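Local coordinates for alanine racemase, biosynthetic (Pseudomonas aeruginosa PAO1, PDB 6A2F), which belongs to the alanine racemase family, pairing an N-terminal TIM-barrel-type domain with a C-terminal beta domain and carrying a pyridoxal phosphate-type cofactor on a lysine, at residues Asp187-Asn193 with Ala203-Arg209; Arg262-Gly267 with Ala306-Leu312. All coordinates share one frame; numbering follows the deposited sequence.

Interaction 1: residues Asp187-Asn193 with Ala203-Arg209; sequences DQRSLAN and AHMDWLR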
loop_
_atom_site.group_PDB
_atom_site.type_symbol
_atom_site.label_atom_id
_atom_site.label_comp_id
_atom_site.label_asym_id
_atom_site.label_seq_id
_atom_site.Cartn_x
_atom_site.Cartn_y
_atom_site.Cartn_z
ATOM N N ASP A 187 -14.177 -14.592 32.556
ATOM C CA ASP A 187 -14.010 -13.293 33.197
ATOM C C ASP A 187 -14.471 -12.164 32.285
ATOM O O ASP A 187 -15.071 -11.196 32.747
ATOM C CB ASP A 187 -12.554 -13.083 33.612
ATOM C CG ASP A 187 -12.111 -14.062 34.673
ATOM O OD1 ASP A 187 -12.587 -13.942 35.821
ATOM O OD2 ASP A 187 -11.296 -14.955 34.365
ATOM N N GLN A 188 -14.180 -12.296 30.992
ATOM C CA GLN A 188 -14.549 -11.293 29.993
ATOM C C GLN A 188 -15.006 -11.959 28.704
ATOM O O GLN A 188 -14.492 -13.012 28.315
ATOM C CB GLN A 188 -13.377 -10.347 29.675
ATOM C CG GLN A 188 -12.595 -9.807 30.864
ATOM C CD GLN A 188 -13.300 -8.694 31.628
ATOM O OE1 GLN A 188 -12.811 -8.254 32.658
ATOM N NE2 GLN A 188 -14.437 -8.232 31.129
ATOM N N ARG A 189 -15.972 -11.332 28.044
ATOM C CA ARG A 189 -16.472 -11.810 26.765
ATOM C C ARG A 189 -16.393 -10.670 25.772
ATOM O O ARG A 189 -16.760 -9.536 26.091
ATOM C CB ARG A 189 -17.917 -12.302 26.880
ATOM C CG ARG A 189 -18.203 -13.185 28.085
ATOM C CD ARG A 189 -19.698 -13.402 28.244
ATOM N NE ARG A 189 -20.157 -13.019 29.579
ATOM C CZ ARG A 189 -20.904 -11.948 29.851
ATOM N NH1 ARG A 189 -21.303 -11.126 28.882
ATOM N NH2 ARG A 189 -21.261 -11.700 31.108
ATOM N N SER A 190 -15.892 -10.965 24.576
ATOM C CA SER A 190 -15.756 -9.956 23.532
ATOM C C SER A 190 -16.153 -10.529 22.182
ATOM O O SER A 190 -15.647 -11.580 21.777
ATOM C CB SER A 190 -14.328 -9.417 23.484
ATOM O OG SER A 190 -14.218 -8.372 22.542
ATOM N N LEU A 191 -17.053 -9.828 21.493
ATOM C CA LEU A 191 -17.604 -10.294 20.217
ATOM C C LEU A 191 -17.745 -9.184 19.163
ATOM O O LEU A 191 -17.666 -9.451 17.963
ATOM C CB LEU A 191 -18.954 -10.982 20.460
ATOM C CG LEU A 191 -19.819 -11.519 19.309
ATOM C CD1 LEU A 191 -19.073 -12.509 18.426
ATOM C CD2 LEU A 191 -21.076 -12.151 19.883
ATOM N N ALA A 192 -17.928 -7.945 19.618
ATOM C CA ALA A 192 -18.324 -6.838 18.741
ATOM C C ALA A 192 -17.175 -6.060 18.090
ATOM O O ALA A 192 -16.382 -5.409 18.785
ATOM C CB ALA A 192 -19.237 -5.880 19.497
ATOM N N ASN A 193 -17.106 -6.123 16.758
ATOM C CA ASN A 193 -16.309 -5.170 15.964
ATOM C C ASN A 193 -17.099 -3.858 15.778
ATOM O O ASN A 193 -18.180 -3.703 16.352
ATOM C CB ASN A 193 -15.877 -5.777 14.616
ATOM C CG ASN A 193 -17.046 -6.325 13.796
ATOM O OD1 ASN A 193 -18.218 -6.072 14.093
ATOM N ND2 ASN A 193 -16.722 -7.077 12.751
ATOM N N ALA A 203 -24.222 -8.379 20.906
ATOM C CA ALA A 203 -22.824 -8.770 20.749
ATOM C C ALA A 203 -21.879 -7.949 21.622
ATOM O O ALA A 203 -20.680 -8.227 21.659
ATOM C CB ALA A 203 -22.411 -8.664 19.287
ATOM N N HIS A 204 -22.421 -6.945 22.313
ATOM C CA HIS A 204 -21.608 -6.005 23.090
ATOM C C HIS A 204 -20.788 -6.672 24.195
ATOM O O HIS A 204 -19.632 -6.300 24.414
ATOM C CB HIS A 204 -22.458 -4.859 23.662
ATOM C CG HIS A 204 -22.934 -3.880 22.629
ATOM N ND1 HIS A 204 -23.832 -2.873 22.915
ATOM C CD2 HIS A 204 -22.649 -3.763 21.309
ATOM C CE1 HIS A 204 -24.065 -2.169 21.823
ATOM N NE2 HIS A 204 -23.362 -2.689 20.835
ATOM N N MET A 205 -21.389 -7.643 24.885
ATOM C CA MET A 205 -20.704 -8.417 25.932
ATOM C C MET A 205 -19.945 -7.526 26.934
ATOM O O MET A 205 -20.527 -6.593 27.476
ATOM C CB MET A 205 -19.800 -9.486 25.305
ATOM C CG MET A 205 -20.526 -10.456 24.377
ATOM S SD MET A 205 -21.712 -11.492 25.262
ATOM C CE MET A 205 -22.656 -12.162 23.898
ATOM N N ASP A 206 -18.663 -7.801 27.175
ATOM C CA ASP A 206 -17.896 -7.045 28.179
ATOM C C ASP A 206 -16.924 -6.028 27.574
ATOM O O ASP A 206 -16.777 -4.922 28.097
ATOM C CB ASP A 206 -17.135 -7.990 29.113
ATOM C CG ASP A 206 -18.042 -8.977 29.814
ATOM O OD1 ASP A 206 -19.017 -8.546 30.469
ATOM O OD2 ASP A 206 -17.777 -10.189 29.713
ATOM N N TRP A 207 -16.258 -6.415 26.486
ATOM C CA TRP A 207 -15.289 -5.556 25.810
ATOM C C TRP A 207 -15.627 -5.408 24.328
ATOM O O TRP A 207 -15.634 -6.387 23.580
ATOM C CB TRP A 207 -13.854 -6.082 25.980
ATOM C CG TRP A 207 -13.262 -5.828 27.339
ATOM C CD1 TRP A 207 -13.527 -6.515 28.488
ATOM C CD2 TRP A 207 -12.296 -4.824 27.688
ATOM N NE1 TRP A 207 -12.798 -5.997 29.535
ATOM C CE2 TRP A 207 -12.034 -4.959 29.074
ATOM C CE3 TRP A 207 -11.635 -3.818 26.969
ATOM C CZ2 TRP A 207 -11.136 -4.128 29.756
ATOM C CZ3 TRP A 207 -10.744 -2.990 27.650
ATOM C CH2 TRP A 207 -10.501 -3.157 29.032
ATOM N N LEU A 208 -15.918 -4.176 23.922
ATOM C CA LEU A 208 -16.094 -3.837 22.517
ATOM C C LEU A 208 -14.732 -3.792 21.835
ATOM O O LEU A 208 -13.717 -3.550 22.489
ATOM C CB LEU A 208 -16.778 -2.474 22.387
ATOM C CG LEU A 208 -18.053 -2.205 23.201
ATOM C CD1 LEU A 208 -18.443 -0.742 23.076
ATOM C CD2 LEU A 208 -19.205 -3.115 22.789
ATOM N N ARG A 209 -14.700 -4.028 20.524
ATOM C CA ARG A 209 -13.446 -3.940 19.773
ATOM C C ARG A 209 -13.599 -3.051 18.547
ATOM O O ARG A 209 -13.497 -3.543 17.414
ATOM C CB ARG A 209 -12.950 -5.327 19.347
ATOM C CG ARG A 209 -12.890 -6.361 20.456
ATOM C CD ARG A 209 -12.119 -7.597 20.023
ATOM N NE ARG A 209 -12.620 -8.181 18.778
ATOM C CZ ARG A 209 -13.607 -9.074 18.700
ATOM N NH1 ARG A 209 -14.234 -9.499 19.795
ATOM N NH2 ARG A 209 -13.973 -9.539 17.515
#

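Interaction 2: residues Arg262-Gly267 with Ala306-Leu312; sequences RPARIG and AVDLSDL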
loop_
_atom_site.group_PDB
_atom_site.type_symbol
_atom_site.label_atom_id
_atom_site.label_comp_id
_atom_site.label_asym_id
_atom_site.label_seq_id
_atom_site.Cartn_x
_atom_site.Cartn_y
_atom_site.Cartn_z
ATOM N N ARG A 262 -14.674 15.561 -26.009
ATOM C CA ARG A 262 -14.851 16.989 -26.256
ATOM C C ARG A 262 -13.513 17.656 -25.930
ATOM O O ARG A 262 -12.697 17.051 -25.229
ATOM C CB ARG A 262 -15.987 17.542 -25.383
ATOM C CG ARG A 262 -15.746 17.452 -23.881
ATOM C CD ARG A 262 -17.054 17.459 -23.104
ATOM N NE ARG A 262 -16.830 17.415 -21.657
ATOM C CZ ARG A 262 -17.039 18.431 -20.822
ATOM N NH1 ARG A 262 -16.803 18.277 -19.526
ATOM N NH2 ARG A 262 -17.491 19.599 -21.270
ATOM N N PRO A 263 -13.260 18.885 -26.439
ATOM C CA PRO A 263 -11.994 19.518 -26.049
ATOM C C PRO A 263 -11.863 19.498 -24.528
ATOM O O PRO A 263 -12.769 19.948 -23.819
ATOM C CB PRO A 263 -12.137 20.951 -26.570
ATOM C CG PRO A 263 -13.086 20.834 -27.712
ATOM C CD PRO A 263 -14.061 19.758 -27.319
ATOM N N ALA A 264 -10.756 18.943 -24.039
ATOM C CA ALA A 264 -10.621 18.650 -22.616
ATOM C C ALA A 264 -9.512 19.427 -21.917
ATOM O O ALA A 264 -8.499 19.789 -22.520
ATOM C CB ALA A 264 -10.443 17.154 -22.397
ATOM N N ARG A 265 -9.741 19.675 -20.632
ATOM C CA ARG A 265 -8.790 20.323 -19.750
ATOM C C ARG A 265 -8.372 19.260 -18.733
ATOM O O ARG A 265 -9.215 18.720 -18.014
ATOM C CB ARG A 265 -9.477 21.508 -19.070
ATOM C CG ARG A 265 -8.558 22.595 -18.555
ATOM C CD ARG A 265 -9.368 23.802 -18.089
ATOM N NE ARG A 265 -8.530 24.778 -17.392
ATOM C CZ ARG A 265 -7.752 25.677 -17.996
ATOM N NH1 ARG A 265 -7.024 26.514 -17.264
ATOM N NH2 ARG A 265 -7.690 25.744 -19.327
ATOM N N ILE A 266 -7.083 18.932 -18.692
ATOM C CA ILE A 266 -6.605 17.806 -17.884
ATOM C C ILE A 266 -5.471 18.179 -16.931
ATOM O O ILE A 266 -4.437 18.699 -17.357
ATOM C CB ILE A 266 -6.219 16.602 -18.777
ATOM C CG1 ILE A 266 -7.494 16.013 -19.397
ATOM C CG2 ILE A 266 -5.400 15.569 -18.001
ATOM C CD1 ILE A 266 -7.526 14.509 -19.519
ATOM N N GLY A 267 -5.681 17.904 -15.643
ATOM C CA GLY A 267 -4.725 18.261 -14.596
ATOM C C GLY A 267 -4.051 17.060 -13.966
ATOM O O GLY A 267 -4.688 16.036 -13.743
ATOM N N ALA A 306 -4.301 11.785 -12.697
ATOM C CA ALA A 306 -4.876 12.788 -13.595
ATOM C C ALA A 306 -6.375 12.969 -13.385
ATOM O O ALA A 306 -7.088 12.012 -13.118
ATOM C CB ALA A 306 -4.571 12.451 -15.046
ATOM N N VAL A 307 -6.843 14.207 -13.500
ATOM C CA VAL A 307 -8.259 14.517 -13.286
ATOM C C VAL A 307 -8.830 15.345 -14.433
ATOM O O VAL A 307 -8.119 16.151 -15.041
ATOM C CB VAL A 307 -8.505 15.257 -11.949
ATOM C CG1 VAL A 307 -8.153 14.361 -10.770
ATOM C CG2 VAL A 307 -7.721 16.563 -11.885
ATOM N N ASP A 308 -10.114 15.137 -14.719
ATOM C CA ASP A 308 -10.812 15.909 -15.743
ATOM C C ASP A 308 -11.247 17.260 -15.182
ATOM O O ASP A 308 -12.139 17.337 -14.337
ATOM C CB ASP A 308 -12.017 15.126 -16.283
ATOM C CG ASP A 308 -12.631 15.768 -17.519
ATOM O OD1 ASP A 308 -12.241 16.903 -17.864
ATOM O OD2 ASP A 308 -13.509 15.133 -18.146
ATOM N N LEU A 309 -10.615 18.323 -15.662
ATOM C CA LEU A 309 -10.888 19.671 -15.164
ATOM C C LEU A 309 -11.691 20.531 -16.148
ATOM O O LEU A 309 -11.730 21.758 -16.021
ATOM C CB LEU A 309 -9.579 20.367 -14.782
ATOM C CG LEU A 309 -8.865 19.870 -13.525
ATOM C CD1 LEU A 309 -7.485 20.492 -13.439
ATOM C CD2 LEU A 309 -9.660 20.176 -12.265
ATOM N N SER A 310 -12.344 19.874 -17.106
ATOM C CA SER A 310 -13.099 20.556 -18.167
ATOM C C SER A 310 -14.245 21.441 -17.666
ATOM O O SER A 310 -14.533 22.470 -18.270
ATOM C CB SER A 310 -13.634 19.541 -19.175
ATOM O OG SER A 310 -12.570 18.840 -19.795
ATOM N N ASP A 311 -14.882 21.034 -16.568
ATOM C CA ASP A 311 -15.994 21.779 -15.975
ATOM C C ASP A 311 -15.552 22.628 -14.782
ATOM O O ASP A 311 -16.385 23.148 -14.035
ATOM C CB ASP A 311 -17.124 20.829 -15.564
ATOM C CG ASP A 311 -17.589 19.944 -16.706
ATOM O OD1 ASP A 311 -17.862 20.466 -17.807
ATOM O OD2 ASP A 311 -17.682 18.717 -16.505
ATOM N N LEU A 312 -14.239 22.763 -14.606
ATOM C CA LEU A 312 -13.688 23.673 -13.606
ATOM C C LEU A 312 -12.668 24.621 -14.250
ATOM O O LEU A 312 -11.461 24.467 -14.052
ATOM C CB LEU A 312 -13.074 22.891 -12.436
ATOM C CG LEU A 312 -13.992 21.938 -11.659
ATOM C CD1 LEU A 312 -13.176 21.041 -10.741
ATOM C CD2 LEU A 312 -15.062 22.679 -10.868
#

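Interaction 1: residues Asp187-Asn193 with Ala203-Arg209
Arg209, next after Leu208, reaches back to Ser190 on strand 189-190, joining two neighbouring strands of the TIM-type barrel in the N-terminal domain. Arg209 CB lies 3.5 Å from Ala192 O, and its own backbone N donates to that same oxygen. CG and CD then run past Ser190 OG. A bend at chi3 (-54°) turns the guanidinium back, and Arg209 NH1 donates to Ser190 OG at 3.0 Å, with the hydroxyl close to the guanidinium plane. Beyond the two strands, NE bonds to N1 of the modified residue at position 34, while NH2 serves Ser158 O and His159 ND1. These bonds fix the rotation of the guanidinium beside the ring nitrogen N1. Ser190 positions it in turn: Ser190 OG, anti to the backbone N, also donates to Trp207 O (2.7 Å).

At the other end, Gln188 brings its amide to the indole edge of Trp207, the two planes 87° apart. Asp206 OD2 takes Arg189 N through its anti lone pair and lies 3.5 Å above the centre of the Arg189 guanidinium, a long, purely electrostatic salt bridge. Arg189 O accepts from Asp206 N at 2.8 Å and Trp207 N at 3.2 Å, the two donors arriving from opposite faces of the carbonyl plane.

Interaction 2: residues Arg262-Gly267 with Ala306-Leu312
Arg262 and Asp311 meet at about a right angle as side chains, yet their guanidinium and carboxylate planes lie only 26° apart. Arg262 NH1 donates to Asp311 OD1 at 3.0 Å; the oxygen sits near the guanidinium plane, whereas the nitrogen approaches from above the carboxylate. An extended arginine chain reaches this exposed salt bridge, and Ser310 CB packs over one guanidinium face.

Deeper in, Ser310 OG, held beside its own backbone N (chi1 -61°), accepts a nearly straight bond from Arg265 N (3.1 Å, 170°). The same hydroxyl donates to the syn lone pair of Asp308 OD1. That oxygen also takes Ser310 N on its anti side, well out of the carboxylate plane, closing an Asx turn. Arg265 CD lies 3.7 Å from Leu309 O, and the extended chain carries its tip to Glu245.

Leu309 CD1 comes within 3.7 Å of Gly267 CA, on the side where a CB would otherwise stand. Gly267 N donates to Val307 O at 3.1 Å, and Val307 N to Gly267 O at 2.8 Å. These are neighbouring antiparallel strands, the second running on into an Asx turn and a type I turn, of the C-terminal beta domain of alanine racemases.

Overall arrangement
From the N terminus, strand 4-8 contributes to the large mixed sheet before the chain runs through the barrel-type domain, where interaction 1 closes a short loop, bringing strand 207-208 back beside strand 189-190 after the intervening helix 194-199. This joins the outermost strands of two four-stranded parallel sheets. The chain then returns to the mixed sheet of the C-terminal domain, where interaction 2 closes a longer excursion containing the hairpin of strands 286-289 and 292-296, and pairs strand 264-269 with strand 305-308. The two closures follow in series, neither nested nor crossing. The centres of interactions 1 and 2 are about 50 Å apart, on opposite sides of the chain's centre. At interaction 2, Ile266 and Ala306 also pack against the second subunit.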